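5-formaminoimidazole-4-carboxamide-1-(beta)-D-ribofuranosyl 5'-monophosphate synthetase (PDB 2R7L) catalyses the ATP- and formate-dependent formylation of the purine precursor AICAR to FAICAR, without folates, as a hexameric ATP-grasp ligase. Local coordinates at residues V202-P215 with M290-E302. Numbering follows the deposited sequence.
With ATP (adenosine-5'-triphosphate), chain E.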
# COMPACT_ATOMS: atom_id res chain seq x y z
N VAL A 202 -26.58 -35.19 2.16
CA VAL A 202 -25.25 -35.26 2.77
C VAL A 202 -25.22 -34.37 4.00
O VAL A 202 -25.60 -33.20 3.93
CB VAL A 202 -24.13 -34.86 1.79
CG1 VAL A 202 -22.79 -34.81 2.51
CG2 VAL A 202 -24.07 -35.84 0.60
N VAL A 203 -24.80 -34.92 5.13
CA VAL A 203 -24.80 -34.16 6.37
C VAL A 203 -23.40 -33.67 6.70
O VAL A 203 -22.56 -34.42 7.19
CB VAL A 203 -25.40 -34.97 7.54
CG1 VAL A 203 -25.57 -34.09 8.76
CG2 VAL A 203 -26.74 -35.59 7.13
N GLY A 204 -23.14 -32.40 6.42
CA GLY A 204 -21.83 -31.85 6.68
C GLY A 204 -21.74 -30.34 6.59
O GLY A 204 -22.75 -29.63 6.64
N THR A 205 -20.51 -29.86 6.47
CA THR A 205 -20.24 -28.44 6.42
C THR A 205 -20.08 -27.98 4.97
O THR A 205 -19.38 -28.62 4.19
CB THR A 205 -18.98 -28.11 7.24
OG1 THR A 205 -18.02 -29.16 7.07
CG2 THR A 205 -19.32 -28.03 8.71
N ASN A 206 -20.75 -26.89 4.62
CA ASN A 206 -20.69 -26.34 3.27
C ASN A 206 -19.41 -25.54 2.97
O ASN A 206 -19.06 -24.59 3.69
CB ASN A 206 -21.90 -25.45 3.02
CG ASN A 206 -21.96 -24.91 1.59
OD1 ASN A 206 -22.42 -23.80 1.37
ND2 ASN A 206 -21.50 -25.71 0.63
N PHE A 207 -18.73 -25.94 1.91
CA PHE A 207 -17.60 -25.20 1.36
C PHE A 207 -17.83 -25.08 -0.13
O PHE A 207 -17.73 -26.06 -0.85
CB PHE A 207 -16.30 -25.98 1.59
CG PHE A 207 -15.92 -26.12 3.03
CD1 PHE A 207 -15.19 -25.13 3.67
CD2 PHE A 207 -16.28 -27.25 3.75
CE1 PHE A 207 -14.83 -25.26 5.00
CE2 PHE A 207 -15.92 -27.39 5.08
CZ PHE A 207 -15.19 -26.37 5.71
N CYS A 208 -18.19 -23.88 -0.57
CA CYS A 208 -18.21 -23.58 -1.99
C CYS A 208 -16.82 -23.07 -2.37
O CYS A 208 -16.42 -21.98 -1.98
CB CYS A 208 -19.30 -22.55 -2.32
SG CYS A 208 -20.97 -23.02 -1.73
N ILE A 209 -16.09 -23.89 -3.10
CA ILE A 209 -14.68 -23.65 -3.37
C ILE A 209 -14.49 -22.99 -4.74
O ILE A 209 -14.88 -23.54 -5.78
CB ILE A 209 -13.88 -24.96 -3.29
CG1 ILE A 209 -14.14 -25.63 -1.93
CG2 ILE A 209 -12.39 -24.70 -3.49
CD1 ILE A 209 -13.87 -27.13 -1.90
N HIS A 210 -13.89 -21.81 -4.73
CA HIS A 210 -13.72 -21.05 -5.97
C HIS A 210 -12.31 -21.21 -6.52
O HIS A 210 -11.32 -20.78 -5.91
CB HIS A 210 -14.11 -19.59 -5.75
CG HIS A 210 -15.43 -19.42 -5.06
ND1 HIS A 210 -16.63 -19.35 -5.74
CD2 HIS A 210 -15.74 -19.31 -3.75
CE1 HIS A 210 -17.62 -19.21 -4.88
NE2 HIS A 210 -17.10 -19.18 -3.66
N TYR A 211 -12.21 -21.86 -7.68
CA TYR A 211 -10.92 -22.10 -8.32
C TYR A 211 -10.75 -21.17 -9.52
O TYR A 211 -11.71 -20.57 -10.00
CB TYR A 211 -10.81 -23.54 -8.83
CG TYR A 211 -11.01 -24.66 -7.84
CD1 TYR A 211 -9.93 -25.36 -7.33
CD2 TYR A 211 -12.30 -25.05 -7.44
CE1 TYR A 211 -10.11 -26.41 -6.44
CE2 TYR A 211 -12.48 -26.09 -6.54
CZ TYR A 211 -11.38 -26.77 -6.06
OH TYR A 211 -11.55 -27.80 -5.17
N PHE A 212 -9.52 -21.08 -10.01
CA PHE A 212 -9.24 -20.40 -11.27
C PHE A 212 -8.25 -21.25 -12.05
O PHE A 212 -7.16 -21.54 -11.55
CB PHE A 212 -8.64 -19.00 -11.04
CG PHE A 212 -8.51 -18.18 -12.29
CD1 PHE A 212 -9.53 -17.35 -12.70
CD2 PHE A 212 -7.36 -18.25 -13.08
CE1 PHE A 212 -9.42 -16.59 -13.86
CE2 PHE A 212 -7.25 -17.50 -14.24
CZ PHE A 212 -8.28 -16.67 -14.63
N TYR A 213 -8.64 -21.70 -13.24
CA TYR A 213 -7.69 -22.35 -14.14
C TYR A 213 -7.09 -21.33 -15.09
O TYR A 213 -7.81 -20.69 -15.86
CB TYR A 213 -8.31 -23.49 -14.96
CG TYR A 213 -7.30 -24.08 -15.94
CD1 TYR A 213 -6.26 -24.87 -15.49
CD2 TYR A 213 -7.37 -23.80 -17.29
CE1 TYR A 213 -5.32 -25.40 -16.38
CE2 TYR A 213 -6.44 -24.31 -18.18
CZ TYR A 213 -5.42 -25.11 -17.72
OH TYR A 213 -4.49 -25.62 -18.61
N SER A 214 -5.78 -21.17 -15.01
CA SER A 214 -5.08 -20.28 -15.90
C SER A 214 -4.53 -21.07 -17.08
O SER A 214 -3.62 -21.86 -16.91
CB SER A 214 -3.92 -19.62 -15.17
OG SER A 214 -3.08 -18.95 -16.09
N PRO A 215 -5.09 -20.84 -18.28
CA PRO A 215 -4.63 -21.49 -19.51
C PRO A 215 -3.22 -21.02 -19.87
O PRO A 215 -2.45 -21.77 -20.47
CB PRO A 215 -5.63 -21.01 -20.57
CG PRO A 215 -6.72 -20.31 -19.85
CD PRO A 215 -6.21 -19.91 -18.51
N MET A 290 -11.96 -26.21 -18.84
CA MET A 290 -12.30 -25.08 -17.97
C MET A 290 -11.39 -23.91 -18.31
O MET A 290 -10.19 -24.08 -18.50
CB MET A 290 -12.13 -25.47 -16.50
CG MET A 290 -12.85 -26.75 -16.11
SD MET A 290 -14.57 -26.53 -15.61
CE MET A 290 -15.00 -24.97 -16.37
N ILE A 291 -11.97 -22.72 -18.40
CA ILE A 291 -11.18 -21.52 -18.63
C ILE A 291 -11.54 -20.46 -17.60
O ILE A 291 -12.66 -19.94 -17.59
CB ILE A 291 -11.37 -20.96 -20.06
CG1 ILE A 291 -11.00 -22.02 -21.11
CG2 ILE A 291 -10.56 -19.69 -20.27
CD1 ILE A 291 -9.55 -22.46 -21.09
N GLY A 292 -10.60 -20.16 -16.71
CA GLY A 292 -10.84 -19.15 -15.70
C GLY A 292 -11.55 -19.69 -14.47
O GLY A 292 -11.20 -20.75 -13.95
N PRO A 293 -12.56 -18.94 -13.99
CA PRO A 293 -13.25 -19.27 -12.75
C PRO A 293 -14.16 -20.50 -12.85
O PRO A 293 -14.93 -20.64 -13.80
CB PRO A 293 -14.09 -18.02 -12.48
CG PRO A 293 -14.32 -17.42 -13.81
CD PRO A 293 -13.08 -17.71 -14.61
N PHE A 294 -14.04 -21.38 -11.86
CA PHE A 294 -15.01 -22.46 -11.66
C PHE A 294 -15.13 -22.80 -10.18
O PHE A 294 -14.19 -22.60 -9.40
CB PHE A 294 -14.69 -23.71 -12.49
CG PHE A 294 -13.47 -24.47 -12.04
CD1 PHE A 294 -13.58 -25.49 -11.11
CD2 PHE A 294 -12.22 -24.19 -12.57
CE1 PHE A 294 -12.47 -26.21 -10.70
CE2 PHE A 294 -11.10 -24.91 -12.17
CZ PHE A 294 -11.22 -25.93 -11.24
N CYS A 295 -16.29 -23.33 -9.81
CA CYS A 295 -16.64 -23.54 -8.41
C CYS A 295 -17.12 -24.96 -8.17
O CYS A 295 -17.94 -25.48 -8.94
CB CYS A 295 -17.74 -22.55 -8.02
SG CYS A 295 -18.37 -22.70 -6.35
N LEU A 296 -16.60 -25.59 -7.13
CA LEU A 296 -17.16 -26.85 -6.62
C LEU A 296 -17.95 -26.55 -5.35
O LEU A 296 -17.39 -26.07 -4.36
CB LEU A 296 -16.06 -27.88 -6.33
CG LEU A 296 -15.31 -28.43 -7.54
CD1 LEU A 296 -14.40 -29.55 -7.12
CD2 LEU A 296 -16.26 -28.90 -8.62
N GLN A 297 -19.24 -26.84 -5.39
CA GLN A 297 -20.10 -26.63 -4.22
C GLN A 297 -20.22 -27.93 -3.46
O GLN A 297 -20.85 -28.88 -3.93
CB GLN A 297 -21.48 -26.13 -4.66
CG GLN A 297 -21.42 -24.82 -5.40
CD GLN A 297 -22.59 -24.62 -6.32
OE1 GLN A 297 -22.45 -24.71 -7.54
NE2 GLN A 297 -23.77 -24.37 -5.75
N SER A 298 -19.62 -27.99 -2.29
CA SER A 298 -19.46 -29.27 -1.62
C SER A 298 -19.92 -29.30 -0.17
O SER A 298 -20.23 -28.26 0.42
CB SER A 298 -18.00 -29.71 -1.71
OG SER A 298 -17.17 -28.81 -0.99
N LEU A 299 -19.99 -30.50 0.38
CA LEU A 299 -20.30 -30.69 1.78
C LEU A 299 -19.26 -31.63 2.36
O LEU A 299 -18.97 -32.67 1.79
CB LEU A 299 -21.71 -31.25 1.97
CG LEU A 299 -22.85 -30.27 1.64
CD1 LEU A 299 -24.16 -31.00 1.36
CD2 LEU A 299 -23.02 -29.25 2.75
N CYS A 300 -18.68 -31.23 3.49
CA CYS A 300 -17.65 -32.03 4.11
C CYS A 300 -18.28 -32.91 5.18
O CYS A 300 -18.80 -32.42 6.18
CB CYS A 300 -16.56 -31.14 4.72
SG CYS A 300 -15.15 -32.07 5.35
N ASN A 301 -18.25 -34.22 4.96
CA ASN A 301 -18.84 -35.14 5.92
C ASN A 301 -17.89 -35.43 7.07
O ASN A 301 -16.73 -35.00 7.06
CB ASN A 301 -19.35 -36.41 5.24
CG ASN A 301 -18.24 -37.29 4.72
OD1 ASN A 301 -17.14 -37.33 5.28
ND2 ASN A 301 -18.52 -38.01 3.64
N GLU A 302 -18.38 -36.13 8.08
CA GLU A 302 -17.60 -36.33 9.30
C GLU A 302 -16.34 -37.16 9.06
O GLU A 302 -15.45 -37.22 9.91
CB GLU A 302 -18.45 -36.97 10.40
CG GLU A 302 -19.03 -38.32 10.03
CD GLU A 302 -19.68 -39.00 11.22
OE1 GLU A 302 -20.25 -38.30 12.08
OE2 GLU A 302 -19.62 -40.24 11.29
PG ATP E . -27.62 -21.96 -5.90
O1G ATP E . -27.20 -21.35 -7.22
O2G ATP E . -26.46 -22.43 -5.04
O3G ATP E . -28.65 -21.14 -5.15
PB ATP E . -27.68 -24.63 -6.90
O1B ATP E . -26.24 -24.31 -7.20
O2B ATP E . -28.54 -25.20 -8.01
O3B ATP E . -28.42 -23.31 -6.33
PA ATP E . -28.85 -26.69 -5.26
O1A ATP E . -28.46 -28.06 -5.74
O2A ATP E . -30.18 -26.07 -5.60
O3A ATP E . -27.66 -25.66 -5.65
O5' ATP E . -28.72 -26.70 -3.66
C5' ATP E . -29.37 -25.70 -2.90
C4' ATP E . -29.06 -25.96 -1.43
O4' ATP E . -29.66 -27.18 -1.01
C3' ATP E . -27.57 -26.13 -1.17
O3' ATP E . -26.91 -24.88 -0.95
C2' ATP E . -27.55 -27.02 0.06
O2' ATP E . -27.67 -26.23 1.24
C1' ATP E . -28.81 -27.87 -0.09
N9 ATP E . -28.41 -29.15 -0.70
C8 ATP E . -28.31 -29.37 -2.02
N7 ATP E . -27.92 -30.64 -2.27
C5 ATP E . -27.77 -31.26 -1.08
C6 ATP E . -27.38 -32.62 -0.63
N6 ATP E . -27.06 -33.59 -1.52
N1 ATP E . -27.35 -32.84 0.69
C2 ATP E . -27.66 -31.88 1.59
N3 ATP E . -28.03 -30.63 1.25
C4 ATP E . -28.09 -30.27 -0.05
O HOH W 1 -21.33 -36.73 7.88
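Tyr211 and Phe294 face each other as a hydrogen-bonded pair of two antiparallel strands, and here the side chains pack closely. CB of Tyr211 sits over one face of the Phe294 ring, 3.6 Å from its centroid, while the two rings run nearly parallel (7°) but slid apart, with little overlap. With chi1 at 70°, Phe294 has its CG between its own N and carbonyl carbon, which swings the ring under Tyr211. Replacing Phe294 by alanine is likely to leave CB and the ring of Tyr211 without the apolar surface beneath them and open a gap on this face of the sheet. Further along, Phe207 O takes two bonds from Ser298, from N and from OG (2.8 Å), and Ser298 O likewise takes two, from Phe207 N and from Asn206 ND2 (2.9 Å), lying in the plane of the Asn206 amide.

On the face bearing Asn206, Cys208 and Leu299, the strands floor the ATP site: Gln297 NE2 donates to ATP O1B (2.9 Å) and Leu299 CD1 touches C2 (3.6 Å), while the loop before strand 205-214 supplies Val202 N to adenine N1. The contact is looser at the partly exposed Val203 and Glu302, where one water links Val203 O to Glu302 N.

Strand 205-214 lies between 219-230 and 292-300 in the antiparallel sheet of the ATP-grasp fold, and 306-312 flanks 292-300; helix 339-353 covers Phe212, and Thr205 meets Thr256 of a second subunit.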